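Local coordinates for protein DNA polymerase III subunit beta (Helicobacter pylori 26695, PDB 4S3I) that forms a sliding clamp that tethers DNA polymerases and other proteins to DNA and so confers processivity on replication, at residues A21-K26 against L46-S51; P134-A139 against L170-T175; A144-Q149 against R179-Q184. One frame throughout, in Å; residues are numbered along the deposited sequence.

Interaction 1 of 3, residues A21-K26 against L46-S51; sequences AFLDKK and LKASDS
The methyl group of Ala48 meets two side chains of the 21-26 loop at once. Leu23 CD2 reaches Ala48 CB at 3.6 Å, and Phe22 CB lies 3.8 Å from Ala48 CB, so one small residue of the strand touches two consecutive residues of the loop. Phe22 CB also stands 3.6 Å from the carbonyl oxygen Ala48 O. No hydrogen bond joins the segments, and the contact is one of apolar side chains, with 159 Å² of surface buried in all. The backbones come nearest where Phe22 CA and Ala48 CA are 5.7 Å apart. In Phe22 the CG lies anti to the carbonyl carbon (chi1 -59°), a setting in which CB faces the strand while the ring leads off from it, toward Ile53 and Leu55 of strand 53-60. Further out, Asp24 is tied by backbone hydrogen bonding to Ala32, and Ala48 to Leu55. Within the N-terminal clamp domain, the loop following helix 9-19 is thus laid against strand 43-49: Leu19 of that helix also touches Ala48, and Leu23 packs on Ile35 of strand 34-40. The Phe22 side chain also reaches across to the central domain, where it meets Glu208 and Leu212 of helix 203-212.

Interaction 2 of 3, residues P134-A139 against L170-T175; sequences PFLVDA and LSVVGT
Leu136 and Leu170 approach with their side chains at about a right angle, and the meeting point is a pair of methyls, Leu136 CD1 and Leu170 CD2, 3.9 Å apart. The same Leu136 CD1 also reaches Val172 CG2 at 4.2 Å, again with the two side chains crossed at about a right angle. One branch of a single leucine therefore touches two strand residues that are two positions apart and project from the same side of the strand. Leu136 can do this because its CG is anti to the backbone N (chi1 -175°): its CB leaves the helix obliquely to the strand, and the terminal branch then carries CD1 to it. Val172 divides its methyls between two partners. While CG2 takes Leu136, Val172 CG1 faces Ala139 CB at 4.2 Å, one helical turn further along. The spacing of Leu136 and Ala139, three residues apart, thus brings both to one face of the helix. This is the helix-on-sheet packing of a clamp domain, in which helix 135-143 lies against the sheet containing strand 169-175. The two short segments run nearly parallel, their axes 9.9 Å apart at closest approach and inclined by 17°. No hydrogen bond crosses this buried apolar interface; within the helix, Ala139 N bonds to Phe135 O at 3.0 Å. On the sheet, Met161 of strand 158-164 touches both Leu136 and Leu170, while Thr183 of strand 179-185 touches Ala139 and Val172.

Interaction 3 of 3, residues A144-Q149 against R179-Q184; sequences APVIEQ and RLSYTQ
Arg179 sends its side chain across Val146, the two crossing obliquely. At its start CB points toward the 144-149 segment; chi1 of 45° sets CG between the backbone N and the carbonyl carbon, and from there the chain, extended from CG to NE, passes over the valine: Arg179 CD comes within 4.1 Å of Val146 CG1, and Arg179 NE within 4.1 Å of Val146 CB. The guanidinium then lies with one face toward Val146, whose CA stands 3.9 Å above its plane and offset toward the rim. On this face Arg179 NH1 is 4.0 Å from Val146 CG1. Arg179 NH2 approaches Pro145 O at 3.5 Å, but the poor angle rules out a hydrogen bond. In the central clamp domain, this contact joins the short 3-10 turn that follows helix 135-143 to the beginning of strand 179-185, and the turn is marked by the bond from Ile147 N to Ala144 O at 3.0 Å. The charge of Arg179 is met outside the contact, by salt bridges from NE to Asp176 and from NH1 to Glu329 of helix 324-332, which also touches Pro145. Two residues along the strand, Ser181 OG lies 3.6 Å from Val146 CG1, placing that methyl between the serine and the guanidinium; the hydroxyl itself is hydrogen-bonded to Thr369 OG1 on strand 368-371.

Along the chain, interaction 1 closes before the other two open, whereas interactions 2 and 3 alternate their segments. Interaction 1 belongs to the N-terminal domain, its centre 26 Å from that of interaction 2 and 27 Å from that of interaction 3, and it touches neither. The other two share the central domain, with centres 9 Å apart. Their strands, 169-175 and 179-185, are antiparallel neighbours in one sheet, probably hydrogen-bonded from Gly174 O to Ser181 N at 2.9 Å. Helix 135-143 and the turn after it thus pack on adjoining strands. That sheet continues through strand 368-371 into C-terminal strands, linking successive domains of the clamp.

Interaction 1 of 3, residues A21-K26 against L46-S51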
loop_
_atom_site.group_PDB
_atom_site.type_symbol
_atom_site.label_atom_id
_atom_site.label_comp_id
_atom_site.label_asym_id
_atom_site.label_seq_id
_atom_site.Cartn_x
_atom_site.Cartn_y
_atom_site.Cartn_z
ATOM N N ALA A 21 13.253 12.493 0.439
ATOM C CA ALA A 21 12.337 13.232 -0.426
ATOM C C ALA A 21 13.016 14.358 -1.181
ATOM O O ALA A 21 12.434 14.942 -2.097
ATOM C CB ALA A 21 11.164 13.770 0.376
ATOM N N PHE A 22 14.249 14.676 -0.794
ATOM C CA PHE A 22 14.961 15.803 -1.384
ATOM C C PHE A 22 16.057 15.355 -2.335
ATOM O O PHE A 22 16.889 16.159 -2.745
ATOM C CB PHE A 22 15.556 16.691 -0.291
ATOM C CG PHE A 22 14.530 17.239 0.653
ATOM C CD1 PHE A 22 14.035 18.530 0.486
ATOM C CD2 PHE A 22 14.038 16.465 1.694
ATOM C CE1 PHE A 22 13.070 19.040 1.357
ATOM C CE2 PHE A 22 13.067 16.971 2.568
ATOM C CZ PHE A 22 12.587 18.257 2.392
ATOM N N LEU A 23 16.049 14.073 -2.681
ATOM C CA LEU A 23 17.032 13.519 -3.606
ATOM C C LEU A 23 16.357 13.124 -4.905
ATOM O O LEU A 23 15.229 12.620 -4.897
ATOM C CB LEU A 23 17.673 12.272 -3.002
ATOM C CG LEU A 23 18.340 12.465 -1.651
ATOM C CD1 LEU A 23 18.703 11.123 -1.062
ATOM C CD2 LEU A 23 19.566 13.317 -1.824
ATOM N N ASP A 24 17.043 13.340 -6.018
ATOM C CA ASP A 24 16.618 12.740 -7.264
ATOM C C ASP A 24 17.312 11.388 -7.320
ATOM O O ASP A 24 18.506 11.314 -7.619
ATOM C CB ASP A 24 17.012 13.631 -8.443
ATOM C CG ASP A 24 16.252 14.947 -8.450
ATOM O OD1 ASP A 24 15.090 14.939 -7.983
ATOM O OD2 ASP A 24 16.807 15.977 -8.907
ATOM N N LYS A 25 16.574 10.330 -7.003
ATOM C CA LYS A 25 17.187 9.040 -6.686
ATOM C C LYS A 25 17.485 8.121 -7.873
ATOM O O LYS A 25 18.255 7.170 -7.731
ATOM C CB LYS A 25 16.363 8.296 -5.624
ATOM C CG LYS A 25 16.295 9.013 -4.272
ATOM C CD LYS A 25 15.354 8.327 -3.278
ATOM C CE LYS A 25 13.882 8.688 -3.519
ATOM N NZ LYS A 25 13.622 10.162 -3.404
ATOM N N LYS A 26 16.899 8.400 -9.035
ATOM C CA LYS A 26 16.941 7.441 -10.150
ATOM C C LYS A 26 18.288 7.339 -10.848
ATOM O O LYS A 26 18.690 6.255 -11.276
ATOM C CB LYS A 26 15.819 7.708 -11.159
ATOM C CG LYS A 26 14.438 7.353 -10.586
ATOM C CD LYS A 26 13.301 7.664 -11.549
ATOM C CE LYS A 26 11.961 7.306 -10.920
ATOM N NZ LYS A 26 10.832 8.009 -11.584
ATOM N N LEU A 46 23.697 16.753 7.736
ATOM C CA LEU A 46 23.367 16.032 6.523
ATOM C C LEU A 46 22.439 16.947 5.739
ATOM O O LEU A 46 21.456 17.459 6.290
ATOM C CB LEU A 46 22.683 14.702 6.860
ATOM C CG LEU A 46 23.381 13.763 7.853
ATOM C CD1 LEU A 46 22.969 14.064 9.278
ATOM C CD2 LEU A 46 23.083 12.282 7.546
ATOM N N LYS A 47 22.758 17.211 4.477
ATOM C CA LYS A 47 21.869 18.065 3.696
ATOM C C LYS A 47 21.662 17.602 2.262
ATOM O O LYS A 47 22.574 17.077 1.623
ATOM C CB LYS A 47 22.299 19.533 3.747
ATOM C CG LYS A 47 23.565 19.870 3.008
ATOM C CD LYS A 47 23.722 21.388 2.948
ATOM C CE LYS A 47 25.049 21.808 2.320
ATOM N NZ LYS A 47 26.199 21.661 3.257
ATOM N N ALA A 48 20.434 17.786 1.786
ATOM C CA ALA A 48 20.054 17.461 0.415
ATOM C C ALA A 48 19.237 18.626 -0.122
ATOM O O ALA A 48 18.190 18.966 0.441
ATOM C CB ALA A 48 19.242 16.191 0.389
ATOM N N SER A 49 19.709 19.242 -1.199
ATOM C CA SER A 49 19.049 20.427 -1.735
ATOM C C SER A 49 19.328 20.615 -3.219
ATOM O O SER A 49 20.291 20.062 -3.761
ATOM C CB SER A 49 19.507 21.676 -0.976
ATOM O OG SER A 49 20.832 22.044 -1.321
ATOM N N ASP A 50 18.475 21.396 -3.871
ATOM C CA ASP A 50 18.769 21.901 -5.203
ATOM C C ASP A 50 18.387 23.372 -5.233
ATOM O O ASP A 50 18.188 23.979 -4.180
ATOM C CB ASP A 50 18.047 21.098 -6.297
ATOM C CG ASP A 50 16.543 20.990 -6.068
ATOM O OD1 ASP A 50 15.900 22.009 -5.732
ATOM O OD2 ASP A 50 15.998 19.874 -6.232
ATOM N N SER A 51 18.268 23.940 -6.424
ATOM C CA SER A 51 17.882 25.343 -6.565
ATOM C C SER A 51 16.480 25.629 -6.001
ATOM O O SER A 51 16.193 26.746 -5.569
ATOM C CB SER A 51 17.942 25.759 -8.040
ATOM O OG SER A 51 17.039 24.979 -8.815
#

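Interaction 2 of 3, residues P134-A139 against L170-T175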
loop_
_atom_site.group_PDB
_atom_site.type_symbol
_atom_site.label_atom_id
_atom_site.label_comp_id
_atom_site.label_asym_id
_atom_site.label_seq_id
_atom_site.Cartn_x
_atom_site.Cartn_y
_atom_site.Cartn_z
ATOM N N PRO A 134 -0.004 24.080 16.746
ATOM C CA PRO A 134 -0.121 23.350 15.477
ATOM C C PRO A 134 -0.947 24.062 14.411
ATOM O O PRO A 134 -1.158 23.486 13.346
ATOM C CB PRO A 134 -0.839 22.048 15.878
ATOM C CG PRO A 134 -0.672 21.944 17.373
ATOM C CD PRO A 134 -0.638 23.357 17.865
ATOM N N PHE A 135 -1.404 25.282 14.666
ATOM C CA PHE A 135 -2.376 25.908 13.753
ATOM C C PHE A 135 -1.943 26.030 12.275
ATOM O O PHE A 135 -2.758 25.842 11.370
ATOM C CB PHE A 135 -2.853 27.271 14.289
ATOM C CG PHE A 135 -1.744 28.247 14.544
ATOM C CD1 PHE A 135 -1.270 28.448 15.828
ATOM C CD2 PHE A 135 -1.180 28.973 13.501
ATOM C CE1 PHE A 135 -0.251 29.347 16.077
ATOM C CE2 PHE A 135 -0.153 29.872 13.739
ATOM C CZ PHE A 135 0.312 30.059 15.034
ATOM N N LEU A 136 -0.676 26.345 12.023
ATOM C CA LEU A 136 -0.240 26.532 10.640
ATOM C C LEU A 136 -0.220 25.213 9.867
ATOM O O LEU A 136 -0.750 25.143 8.756
ATOM C CB LEU A 136 1.117 27.243 10.573
ATOM C CG LEU A 136 1.623 27.592 9.166
ATOM C CD1 LEU A 136 0.628 28.490 8.435
ATOM C CD2 LEU A 136 2.993 28.279 9.247
ATOM N N VAL A 137 0.356 24.158 10.438
ATOM C CA VAL A 137 0.377 22.894 9.698
ATOM C C VAL A 137 -1.023 22.274 9.633
ATOM O O VAL A 137 -1.325 21.476 8.742
ATOM C CB VAL A 137 1.411 21.878 10.233
ATOM C CG1 VAL A 137 2.779 22.547 10.419
ATOM C CG2 VAL A 137 0.929 21.231 11.541
ATOM N N ASP A 138 -1.867 22.632 10.594
ATOM C CA ASP A 138 -3.259 22.196 10.569
ATOM C C ASP A 138 -3.941 22.822 9.354
ATOM O O ASP A 138 -4.626 22.147 8.595
ATOM C CB ASP A 138 -3.959 22.612 11.865
ATOM C CG ASP A 138 -5.360 22.016 11.991
ATOM O OD1 ASP A 138 -5.513 20.803 11.750
ATOM O OD2 ASP A 138 -6.310 22.758 12.328
ATOM N N ALA A 139 -3.735 24.122 9.171
ATOM C CA ALA A 139 -4.248 24.817 7.999
ATOM C C ALA A 139 -3.700 24.195 6.713
ATOM O O ALA A 139 -4.439 23.979 5.758
ATOM C CB ALA A 139 -3.905 26.321 8.073
ATOM N N LEU A 170 -2.666 36.068 9.655
ATOM C CA LEU A 170 -2.118 35.345 8.526
ATOM C C LEU A 170 -3.267 34.585 7.885
ATOM O O LEU A 170 -3.947 33.788 8.548
ATOM C CB LEU A 170 -1.043 34.369 8.999
ATOM C CG LEU A 170 -0.580 33.307 7.998
ATOM C CD1 LEU A 170 0.030 33.969 6.764
ATOM C CD2 LEU A 170 0.426 32.381 8.661
ATOM N N SER A 171 -3.508 34.845 6.604
ATOM C CA SER A 171 -4.531 34.105 5.877
ATOM C C SER A 171 -3.873 33.027 5.032
ATOM O O SER A 171 -2.827 33.256 4.411
ATOM C CB SER A 171 -5.365 35.035 4.997
ATOM O OG SER A 171 -5.930 36.078 5.762
ATOM N N VAL A 172 -4.500 31.858 5.012
ATOM C CA VAL A 172 -3.984 30.703 4.289
ATOM C C VAL A 172 -5.083 30.254 3.347
ATOM O O VAL A 172 -6.217 30.025 3.775
ATOM C CB VAL A 172 -3.567 29.585 5.256
ATOM C CG1 VAL A 172 -2.973 28.430 4.504
ATOM C CG2 VAL A 172 -2.560 30.103 6.287
ATOM N N VAL A 173 -4.759 30.170 2.054
ATOM C CA VAL A 173 -5.758 29.939 1.000
ATOM C C VAL A 173 -5.252 28.960 -0.049
ATOM O O VAL A 173 -4.106 29.069 -0.512
ATOM C CB VAL A 173 -6.111 31.248 0.259
ATOM C CG1 VAL A 173 -7.285 31.037 -0.680
ATOM C CG2 VAL A 173 -6.421 32.375 1.242
ATOM N N GLY A 174 -6.101 28.006 -0.427
ATOM C CA GLY A 174 -5.822 27.158 -1.574
ATOM C C GLY A 174 -7.040 27.161 -2.483
ATOM O O GLY A 174 -8.170 27.263 -1.999
ATOM N N THR A 175 -6.835 27.069 -3.791
ATOM C CA THR A 175 -7.974 26.890 -4.694
ATOM C C THR A 175 -7.580 26.165 -5.973
ATOM O O THR A 175 -6.411 26.206 -6.377
ATOM C CB THR A 175 -8.638 28.234 -5.053
ATOM O OG1 THR A 175 -9.620 28.032 -6.077
ATOM C CG2 THR A 175 -7.610 29.223 -5.551
#

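Interaction 3 of 3, residues A144-Q149 against R179-Q184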
loop_
_atom_site.group_PDB
_atom_site.type_symbol
_atom_site.label_atom_id
_atom_site.label_comp_id
_atom_site.label_asym_id
_atom_site.label_seq_id
_atom_site.Cartn_x
_atom_site.Cartn_y
_atom_site.Cartn_z
ATOM N N ALA A 144 -4.509 21.457 1.715
ATOM C CA ALA A 144 -3.738 20.730 0.692
ATOM C C ALA A 144 -4.570 19.991 -0.372
ATOM O O ALA A 144 -4.242 20.067 -1.562
ATOM C CB ALA A 144 -2.740 19.769 1.345
ATOM N N PRO A 145 -5.640 19.268 0.043
ATOM C CA PRO A 145 -6.349 18.477 -0.972
ATOM C C PRO A 145 -6.975 19.284 -2.101
ATOM O O PRO A 145 -7.268 18.705 -3.141
ATOM C CB PRO A 145 -7.456 17.792 -0.169
ATOM C CG PRO A 145 -6.927 17.705 1.216
ATOM C CD PRO A 145 -6.113 18.947 1.407
ATOM N N VAL A 146 -7.204 20.578 -1.915
ATOM C CA VAL A 146 -7.855 21.341 -2.978
ATOM C C VAL A 146 -6.845 21.829 -4.007
ATOM O O VAL A 146 -7.219 22.238 -5.106
ATOM C CB VAL A 146 -8.689 22.521 -2.440
ATOM C CG1 VAL A 146 -9.572 22.057 -1.265
ATOM C CG2 VAL A 146 -7.787 23.664 -2.012
ATOM N N ILE A 147 -5.564 21.775 -3.647
ATOM C CA ILE A 147 -4.526 22.375 -4.488
ATOM C C ILE A 147 -3.991 21.401 -5.532
ATOM O O ILE A 147 -3.559 20.292 -5.192
ATOM C CB ILE A 147 -3.370 22.916 -3.630
ATOM C CG1 ILE A 147 -3.882 24.042 -2.742
ATOM C CG2 ILE A 147 -2.227 23.431 -4.496
ATOM C CD1 ILE A 147 -2.898 24.471 -1.665
ATOM N N GLU A 148 -4.048 21.817 -6.800
ATOM C CA GLU A 148 -3.424 21.084 -7.899
ATOM C C GLU A 148 -1.926 21.376 -7.906
ATOM O O GLU A 148 -1.504 22.507 -8.162
ATOM C CB GLU A 148 -4.018 21.500 -9.248
ATOM C CG GLU A 148 -5.410 20.975 -9.552
ATOM C CD GLU A 148 -5.944 21.496 -10.881
ATOM O OE1 GLU A 148 -7.158 21.780 -10.959
ATOM O OE2 GLU A 148 -5.151 21.619 -11.846
ATOM N N GLN A 149 -1.130 20.353 -7.618
ATOM C CA GLN A 149 0.323 20.463 -7.629
ATOM C C GLN A 149 0.795 20.731 -9.045
ATOM O O GLN A 149 1.441 21.740 -9.329
ATOM C CB GLN A 149 0.925 19.153 -7.137
ATOM C CG GLN A 149 2.414 19.183 -6.885
ATOM C CD GLN A 149 2.835 18.110 -5.907
ATOM O OE1 GLN A 149 2.049 17.220 -5.569
ATOM N NE2 GLN A 149 4.073 18.187 -5.436
ATOM N N ARG A 179 -13.283 25.106 -6.364
ATOM C CA ARG A 179 -13.472 25.261 -4.933
ATOM C C ARG A 179 -12.301 26.036 -4.364
ATOM O O ARG A 179 -11.233 26.136 -4.986
ATOM C CB ARG A 179 -13.577 23.900 -4.258
ATOM C CG ARG A 179 -12.524 22.937 -4.750
ATOM C CD ARG A 179 -12.580 21.619 -4.048
ATOM N NE ARG A 179 -11.616 20.679 -4.622
ATOM C CZ ARG A 179 -11.271 19.538 -4.044
ATOM N NH1 ARG A 179 -11.818 19.204 -2.887
ATOM N NH2 ARG A 179 -10.389 18.735 -4.625
ATOM N N LEU A 180 -12.512 26.593 -3.184
ATOM C CA LEU A 180 -11.541 27.480 -2.573
ATOM C C LEU A 180 -11.667 27.260 -1.086
ATOM O O LEU A 180 -12.776 27.313 -0.539
ATOM C CB LEU A 180 -11.865 28.927 -2.947
ATOM C CG LEU A 180 -11.010 30.040 -2.348
ATOM C CD1 LEU A 180 -10.701 31.079 -3.409
ATOM C CD2 LEU A 180 -11.742 30.674 -1.184
ATOM N N SER A 181 -10.545 26.960 -0.440
ATOM C CA SER A 181 -10.541 26.758 1.002
ATOM C C SER A 181 -9.627 27.793 1.605
ATOM O O SER A 181 -8.553 28.094 1.056
ATOM C CB SER A 181 -10.070 25.357 1.377
ATOM O OG SER A 181 -11.034 24.396 1.011
ATOM N N TYR A 182 -10.053 28.346 2.733
ATOM C CA TYR A 182 -9.300 29.419 3.361
ATOM C C TYR A 182 -9.412 29.370 4.866
ATOM O O TYR A 182 -10.314 28.729 5.419
ATOM C CB TYR A 182 -9.776 30.783 2.857
ATOM C CG TYR A 182 -11.203 31.112 3.252
ATOM C CD1 TYR A 182 -12.266 30.754 2.433
ATOM C CD2 TYR A 182 -11.485 31.788 4.439
ATOM C CE1 TYR A 182 -13.571 31.051 2.779
ATOM C CE2 TYR A 182 -12.786 32.087 4.795
ATOM C CZ TYR A 182 -13.825 31.712 3.959
ATOM O OH TYR A 182 -15.126 32.005 4.294
ATOM N N THR A 183 -8.493 30.057 5.530
ATOM C CA THR A 183 -8.612 30.260 6.956
ATOM C C THR A 183 -7.917 31.548 7.291
ATOM O O THR A 183 -7.001 31.993 6.577
ATOM C CB THR A 183 -8.023 29.103 7.772
ATOM O OG1 THR A 183 -8.336 29.284 9.161
ATOM C CG2 THR A 183 -6.504 29.029 7.603
ATOM N N GLN A 184 -8.370 32.171 8.363
ATOM C CA GLN A 184 -7.735 33.380 8.830
ATOM C C GLN A 184 -7.217 33.098 10.235
ATOM O O GLN A 184 -7.989 32.742 11.133
ATOM C CB GLN A 184 -8.718 34.555 8.791
ATOM C CG GLN A 184 -8.043 35.923 8.773
ATOM C CD GLN A 184 -8.903 36.995 8.116
ATOM O OE1 GLN A 184 -8.941 37.113 6.888
ATOM N NE2 GLN A 184 -9.599 37.781 8.933
#